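Long-range contacts in TerD domain-containing protein (Streptomyces coelicolor A3, PDB 2QZ7), which is of unknown function but belongs to the CAPAB/TerDEXZ family, is homologous to the tellurium-resistance protein TerD, and binds sodium ions in this crystal: residues Leu44-Thr49 with Val107-Ala112; Thr128-Ala133 with Ala153-Phe158; Ile75-His80 with Glu91-Glu96. All coordinates share one frame; numbering follows the deposited sequence.

In the fold
Two five-stranded antiparallel sheets pack face to face in a beta-sandwich, and the three contacts sample both sheets and the core between them. Contact 1 pairs two neighbouring strands of one sheet, contact 3 pairs two of the other, and contact 2 spans the interior from sheet to sheet. Contacts 1 and 2, with centres about 8 Å apart, are joined because strands 104-113 and 152-160 are neighbours in one sheet, with V107 N 2.7 Å from F158 O, probably hydrogen-bonded. Contacts 1 and 3, about 11 Å apart between centres, meet at one sodium ion: L44 and D45 come from the first, E91 from the second, and S81 completes the protein ligands. Contact 2 touches a different sodium site through T128.

Contact 1: Leu44-Thr49 with Val107-Ala112; sequences LDIIAT and VIVGVA. With NA (sodium ion), chain D.
I46 lays its CG2 branch alongside V109, both side chains pointing the same way, with I46 CG2 3.5 Å from V109 CG2. In each residue the touching methyl is anti to the backbone N. On the same face A48 CB meets V109 CB. At the strand end L44 CD2 crosses V111 CG1 obliquely. The other face carries D45, I47 and T49; there I47, its chi2 extended at 175°, brings CD1 to 3.5 Å from A112 CB. Six backbone hydrogen bonds fix the antiparallel register, two in each of the pairs D45-A112, I47-G110 and T49-I108. They differ in approach: G110 N meets I47 O nearly along the C=O axis, whereas I47 N sits above the carbonyl plane of G110. At the start of strand 44-52 the sodium ion is bound by L44 O and by D45 OD1, each at 2.4 Å, with E91 OE1, S81 O and a water completing the site. H43 also bonds D45 OD1 and H114 bonds D45 OD2, so both carboxylate oxygens are anchored. Strand 62-64 flanks 44-52, strand 152-160 flanks 104-113, and strands 26-31 and 91-95 of the facing sheet cover the side bearing I46, A48, V109 and V111.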
# COMPACT_ATOMS: atom_id res chain seq x y z
N LEU A 44 -11.25 -2.52 -1.59
CA LEU A 44 -9.96 -1.85 -1.33
C LEU A 44 -8.87 -2.88 -1.40
O LEU A 44 -9.07 -4.04 -1.02
CB LEU A 44 -9.88 -1.17 0.04
CG LEU A 44 -10.54 0.21 0.18
CD1 LEU A 44 -12.10 0.17 0.00
CD2 LEU A 44 -10.16 0.84 1.51
N ASP A 45 -7.72 -2.44 -1.93
CA ASP A 45 -6.53 -3.28 -2.05
C ASP A 45 -5.33 -2.59 -1.49
O ASP A 45 -5.05 -1.41 -1.82
CB ASP A 45 -6.19 -3.57 -3.52
CG ASP A 45 -7.15 -4.58 -4.16
OD1 ASP A 45 -7.71 -5.46 -3.45
OD2 ASP A 45 -7.35 -4.51 -5.40
N ILE A 46 -4.58 -3.33 -0.68
CA ILE A 46 -3.18 -2.93 -0.42
C ILE A 46 -2.40 -3.25 -1.69
O ILE A 46 -2.51 -4.37 -2.25
CB ILE A 46 -2.54 -3.72 0.75
CG1 ILE A 46 -3.34 -3.53 2.08
CG2 ILE A 46 -1.05 -3.23 0.95
CD1 ILE A 46 -2.82 -4.52 3.24
N ILE A 47 -1.59 -2.30 -2.14
CA ILE A 47 -0.77 -2.49 -3.34
C ILE A 47 0.62 -2.02 -3.01
O ILE A 47 0.78 -0.97 -2.42
CB ILE A 47 -1.32 -1.61 -4.53
CG1 ILE A 47 -2.79 -1.99 -4.86
CG2 ILE A 47 -0.42 -1.78 -5.74
CD1 ILE A 47 -3.42 -1.06 -5.97
N ALA A 48 1.65 -2.77 -3.42
CA ALA A 48 3.04 -2.30 -3.30
C ALA A 48 3.78 -2.44 -4.64
O ALA A 48 3.41 -3.27 -5.47
CB ALA A 48 3.81 -3.08 -2.21
N THR A 49 4.81 -1.61 -4.81
CA THR A 49 5.73 -1.67 -5.96
C THR A 49 7.12 -1.57 -5.49
O THR A 49 7.37 -0.95 -4.47
CB THR A 49 5.47 -0.54 -6.94
OG1 THR A 49 5.11 0.62 -6.19
CG2 THR A 49 4.24 -0.90 -7.88
N VAL A 107 10.81 0.54 -1.96
CA VAL A 107 9.50 -0.06 -1.97
C VAL A 107 8.47 0.98 -1.54
O VAL A 107 8.69 1.72 -0.57
CB VAL A 107 9.42 -1.32 -1.04
CG1 VAL A 107 7.99 -1.94 -1.09
CG2 VAL A 107 10.48 -2.33 -1.44
N ILE A 108 7.36 1.08 -2.26
CA ILE A 108 6.29 1.90 -1.78
C ILE A 108 5.00 1.16 -1.67
O ILE A 108 4.66 0.35 -2.53
CB ILE A 108 6.23 3.30 -2.47
CG1 ILE A 108 4.94 4.06 -2.31
CG2 ILE A 108 6.66 3.33 -3.91
CD1 ILE A 108 5.39 5.62 -2.30
N VAL A 109 4.28 1.39 -0.57
CA VAL A 109 3.02 0.65 -0.37
C VAL A 109 1.91 1.67 -0.17
O VAL A 109 2.14 2.73 0.39
CB VAL A 109 3.14 -0.37 0.81
CG1 VAL A 109 3.44 0.33 2.08
CG2 VAL A 109 1.85 -1.21 0.96
N GLY A 110 0.74 1.35 -0.70
CA GLY A 110 -0.43 2.21 -0.62
C GLY A 110 -1.71 1.39 -0.63
O GLY A 110 -1.69 0.14 -0.54
N VAL A 111 -2.82 2.10 -0.71
CA VAL A 111 -4.13 1.51 -0.68
C VAL A 111 -4.93 2.15 -1.79
O VAL A 111 -4.97 3.38 -1.95
CB VAL A 111 -4.81 1.66 0.71
CG1 VAL A 111 -6.30 1.22 0.68
CG2 VAL A 111 -4.04 0.86 1.80
N ALA A 112 -5.58 1.30 -2.59
CA ALA A 112 -6.42 1.77 -3.69
C ALA A 112 -7.88 1.32 -3.55
O ALA A 112 -8.15 0.18 -3.16
CB ALA A 112 -5.85 1.32 -5.04
NA NA D . -8.66 -6.34 -1.41
O HOH W 1 -8.94 -8.15 -2.60

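Contact 2: Thr128-Ala133 with Ala153-Phe158; sequences TGVVVA and ATVAEF. With NA (sodium ion), chain E.
T128 leads into strand 129-134 of a beta-sandwich, the segment facing A153-F158 across the interior between two sheets. Its OG1, between the backbone N and the carbonyl carbon (chi1 58°), binds a sodium ion at 2.7 Å; F122, V125 and a water are further ligands. Beyond G129, V130 points toward the opposite sheet and meets V155 tip to tip, V130 CG1 lying 4.1 Å from V155 CG1. V131 points away from that sheet and packs on F89. V132 turns inward again and divides its two methyls: CG2, anti to the carbonyl carbon, reaches V155 CG2 and A156 CB, while CG1, anti to the backbone N (chi1 179°), heads for F158. The strand segments run parallel, 2° apart, with axes 8.6 Å from each other at closest approach, and no hydrogen bond joins them. Side chains alone bridge the gap, burying 167 Å². V155 and A156 both point inward because they form a classic beta bulge opposite V109, which places two successive residues on the core side. V28 of strand 26-31 also packs on V130. The F158 ring takes V132 at its edge, near the ring plane, with V132 CG1 4.1 Å from F158 CZ.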
# COMPACT_ATOMS: atom_id res chain seq x y z
N THR A 128 -12.07 3.28 7.49
CA THR A 128 -10.91 2.92 6.73
C THR A 128 -9.71 3.18 7.61
O THR A 128 -9.59 4.28 8.17
CB THR A 128 -10.75 3.77 5.46
OG1 THR A 128 -10.68 5.15 5.83
CG2 THR A 128 -11.92 3.52 4.49
N GLY A 129 -8.84 2.17 7.76
CA GLY A 129 -7.64 2.30 8.59
C GLY A 129 -6.50 1.42 8.13
O GLY A 129 -6.70 0.32 7.61
N VAL A 130 -5.28 1.89 8.36
CA VAL A 130 -4.09 1.13 8.04
C VAL A 130 -3.11 1.20 9.22
O VAL A 130 -3.05 2.19 9.95
CB VAL A 130 -3.47 1.64 6.68
CG1 VAL A 130 -2.87 3.08 6.80
CG2 VAL A 130 -2.46 0.65 6.11
N VAL A 131 -2.36 0.12 9.42
CA VAL A 131 -1.27 0.12 10.39
C VAL A 131 -0.04 -0.50 9.75
O VAL A 131 -0.11 -1.60 9.17
CB VAL A 131 -1.65 -0.68 11.70
CG1 VAL A 131 -0.45 -0.77 12.68
CG2 VAL A 131 -2.87 -0.04 12.41
N VAL A 132 1.09 0.22 9.83
CA VAL A 132 2.37 -0.24 9.35
C VAL A 132 3.25 -0.54 10.58
O VAL A 132 3.40 0.30 11.46
CB VAL A 132 3.02 0.86 8.45
CG1 VAL A 132 4.38 0.43 7.92
CG2 VAL A 132 2.06 1.19 7.32
N ALA A 133 3.82 -1.74 10.64
CA ALA A 133 4.61 -2.10 11.84
C ALA A 133 5.80 -2.96 11.50
O ALA A 133 5.78 -3.65 10.48
CB ALA A 133 3.75 -2.83 12.83
N ALA A 153 -4.14 6.04 -2.32
CA ALA A 153 -3.11 6.75 -1.54
C ALA A 153 -1.88 5.91 -1.23
O ALA A 153 -2.00 4.76 -0.82
CB ALA A 153 -3.69 7.27 -0.22
N THR A 154 -0.69 6.50 -1.35
CA THR A 154 0.51 5.83 -0.79
C THR A 154 0.42 6.03 0.71
O THR A 154 -0.21 7.01 1.16
CB THR A 154 1.82 6.42 -1.35
OG1 THR A 154 1.80 7.85 -1.17
CG2 THR A 154 1.91 6.11 -2.82
N VAL A 155 1.00 5.12 1.51
CA VAL A 155 1.06 5.32 2.95
C VAL A 155 2.51 5.27 3.50
O VAL A 155 2.81 5.94 4.50
CB VAL A 155 0.12 4.36 3.79
CG1 VAL A 155 -1.34 4.31 3.23
CG2 VAL A 155 0.70 3.00 3.88
N ALA A 156 3.41 4.48 2.86
CA ALA A 156 4.75 4.26 3.44
C ALA A 156 5.79 4.00 2.37
O ALA A 156 5.50 3.34 1.35
CB ALA A 156 4.71 3.06 4.44
N GLU A 157 7.00 4.47 2.63
CA GLU A 157 8.12 4.24 1.73
C GLU A 157 9.23 3.51 2.50
O GLU A 157 9.58 3.93 3.60
CB GLU A 157 8.67 5.60 1.23
CG GLU A 157 9.83 5.47 0.31
CD GLU A 157 10.56 6.75 0.04
OE1 GLU A 157 11.18 7.30 0.99
OE2 GLU A 157 10.55 7.20 -1.12
N PHE A 158 9.78 2.44 1.92
CA PHE A 158 11.00 1.81 2.44
C PHE A 158 12.12 2.01 1.42
O PHE A 158 11.92 1.81 0.20
CB PHE A 158 10.78 0.33 2.77
CG PHE A 158 9.50 0.06 3.54
CD1 PHE A 158 9.45 0.25 4.91
CD2 PHE A 158 8.35 -0.33 2.87
CE1 PHE A 158 8.25 0.04 5.63
CE2 PHE A 158 7.15 -0.60 3.56
CZ PHE A 158 7.10 -0.37 4.94
NA NA E . -12.81 6.69 5.32
O HOH W 2 -11.33 8.29 5.55

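Contact 3: Ile75-His80 with Glu91-Glu96; sequences INMSRH and EEMTFE. With NA (sodium ion), chain D; EDO (1,2-ethanediol), chain G.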
# COMPACT_ATOMS: atom_id res chain seq x y z
N ILE A 75 7.43 -11.11 -0.46
CA ILE A 75 6.22 -10.44 0.01
C ILE A 75 5.01 -11.40 -0.05
O ILE A 75 4.83 -12.13 -1.03
CB ILE A 75 5.97 -9.15 -0.79
CG1 ILE A 75 7.23 -8.27 -0.73
CG2 ILE A 75 4.75 -8.39 -0.23
CD1 ILE A 75 7.35 -7.17 -1.79
N ASN A 76 4.22 -11.46 1.02
CA ASN A 76 3.12 -12.42 1.13
C ASN A 76 1.92 -11.65 1.60
O ASN A 76 2.05 -10.60 2.23
CB ASN A 76 3.47 -13.57 2.15
CG ASN A 76 2.30 -14.66 2.31
OD1 ASN A 76 1.86 -14.94 3.45
ND2 ASN A 76 1.83 -15.27 1.18
N MSE A 77 0.73 -12.17 1.28
CA MSE A 77 -0.53 -11.70 1.84
C MSE A 77 -1.22 -12.91 2.45
O MSE A 77 -1.69 -13.79 1.72
CB MSE A 77 -1.41 -11.09 0.75
CG MSE A 77 -0.74 -9.85 0.07
SE MSE A 77 -1.98 -8.99 -1.11
CE MSE A 77 -2.95 -7.94 0.26
N SER A 78 -1.33 -12.96 3.78
CA SER A 78 -2.09 -14.06 4.39
C SER A 78 -3.61 -13.85 4.34
O SER A 78 -4.39 -14.78 4.58
CB SER A 78 -1.65 -14.28 5.83
OG SER A 78 -2.08 -13.18 6.62
N ARG A 79 -4.05 -12.62 4.06
CA ARG A 79 -5.47 -12.39 3.88
C ARG A 79 -5.72 -11.16 3.05
O ARG A 79 -4.85 -10.27 2.99
CB ARG A 79 -6.22 -12.33 5.22
CG ARG A 79 -5.71 -11.21 6.14
CD ARG A 79 -6.43 -11.30 7.52
NE ARG A 79 -5.85 -10.25 8.36
CZ ARG A 79 -4.69 -10.38 9.01
NH1 ARG A 79 -4.01 -11.54 8.97
NH2 ARG A 79 -4.23 -9.36 9.73
N HIS A 80 -6.90 -11.15 2.41
CA HIS A 80 -7.28 -10.05 1.54
C HIS A 80 -8.79 -10.05 1.37
O HIS A 80 -9.43 -11.05 1.55
CB HIS A 80 -6.55 -10.13 0.16
CG HIS A 80 -6.57 -11.49 -0.44
ND1 HIS A 80 -7.69 -12.03 -1.05
CD2 HIS A 80 -5.63 -12.48 -0.43
CE1 HIS A 80 -7.43 -13.28 -1.41
NE2 HIS A 80 -6.19 -13.57 -1.06
N GLU A 91 -7.22 -7.36 5.52
CA GLU A 91 -6.27 -7.55 4.46
C GLU A 91 -4.89 -7.24 5.00
O GLU A 91 -4.74 -6.34 5.80
CB GLU A 91 -6.62 -6.64 3.26
CG GLU A 91 -5.63 -6.75 2.05
CD GLU A 91 -6.32 -6.48 0.72
OE1 GLU A 91 -7.52 -6.83 0.58
OE2 GLU A 91 -5.66 -5.95 -0.20
N GLU A 92 -3.88 -7.98 4.60
CA GLU A 92 -2.55 -7.69 5.13
C GLU A 92 -1.48 -8.05 4.10
O GLU A 92 -1.67 -8.97 3.28
CB GLU A 92 -2.31 -8.47 6.44
CG GLU A 92 -1.94 -9.93 6.23
CD GLU A 92 -0.41 -10.16 6.01
OE1 GLU A 92 0.40 -9.41 6.55
OE2 GLU A 92 -0.03 -11.11 5.31
N MSE A 93 -0.36 -7.35 4.18
CA MSE A 93 0.78 -7.64 3.33
C MSE A 93 2.02 -7.59 4.20
O MSE A 93 2.29 -6.57 4.87
CB MSE A 93 0.88 -6.57 2.21
CG MSE A 93 1.99 -6.91 1.16
SE MSE A 93 2.10 -5.66 -0.28
CE MSE A 93 0.46 -6.16 -1.16
N THR A 94 2.79 -8.68 4.20
CA THR A 94 4.07 -8.74 4.93
C THR A 94 5.30 -8.67 3.99
O THR A 94 5.38 -9.42 3.03
CB THR A 94 4.10 -10.01 5.78
OG1 THR A 94 2.99 -9.98 6.70
CG2 THR A 94 5.43 -10.20 6.56
N PHE A 95 6.29 -7.84 4.33
CA PHE A 95 7.51 -7.71 3.54
C PHE A 95 8.70 -8.21 4.31
O PHE A 95 8.93 -7.77 5.44
CB PHE A 95 7.84 -6.24 3.17
CG PHE A 95 6.69 -5.48 2.55
CD1 PHE A 95 6.80 -5.02 1.23
CD2 PHE A 95 5.52 -5.22 3.26
CE1 PHE A 95 5.77 -4.33 0.64
CE2 PHE A 95 4.46 -4.51 2.66
CZ PHE A 95 4.62 -4.05 1.36
N GLU A 96 9.48 -9.08 3.69
CA GLU A 96 10.73 -9.50 4.26
C GLU A 96 11.73 -8.70 3.48
O GLU A 96 12.34 -9.20 2.55
CB GLU A 96 10.95 -11.01 4.08
CG GLU A 96 9.89 -11.94 4.72
CD GLU A 96 9.75 -11.79 6.25
OE1 GLU A 96 10.77 -11.54 6.96
OE2 GLU A 96 8.61 -11.94 6.75
NA NA D . -8.66 -6.34 -1.41
C1 EDO G . -13.88 -10.87 3.41
O1 EDO G . -13.57 -9.77 4.31
C2 EDO G . -12.74 -11.58 2.62
O2 EDO G . -11.72 -12.29 3.37
O HOH W 1 -8.94 -8.15 -2.60
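E92 OE2 is gripped by two donors of S78: the backbone N at 2.7 Å, in a nearly straight bond of 176° onto the anti lone pair, and OG in a weak bond. The other carboxylate oxygen, OE1, accepts T94 OG1 at 2.7 Å on its syn lone pair, so both ends of the group are tied down and its rotation is fixed. A bend at chi2 (86°) folds the E92 chain back to S78, where the partner chain turns a corner. R79 crosses E92 at about a right angle, with E92 CG over one guanidinium face; the charged atoms do not touch, and R79 NE bonds F89 O instead. Two backbone bonds join N76 and T94, the one from T94 N to N76 O being 2.8 Å long. On the opposite face I75 lies beside F95, CD1 nearest at F95 CD1 and CG2 over the ring face near its rim, and presses tightly on M93, with I75 CG2 3.4 Å from M93 CG. Selenomethionines M77 and M93 cross obliquely, SE of M77 to CE of M93. E91, extended beyond CG, runs past M77 CE and H80 CB, and its OE1 binds sodium at 2.4 Å, while its OE2 accepts I46 N from the facing sheet, which orients the carboxylate. The result is an antiparallel pair at the margin of a beta-sandwich sheet, with E91 joining a sodium site shared with L44, D45 and S81.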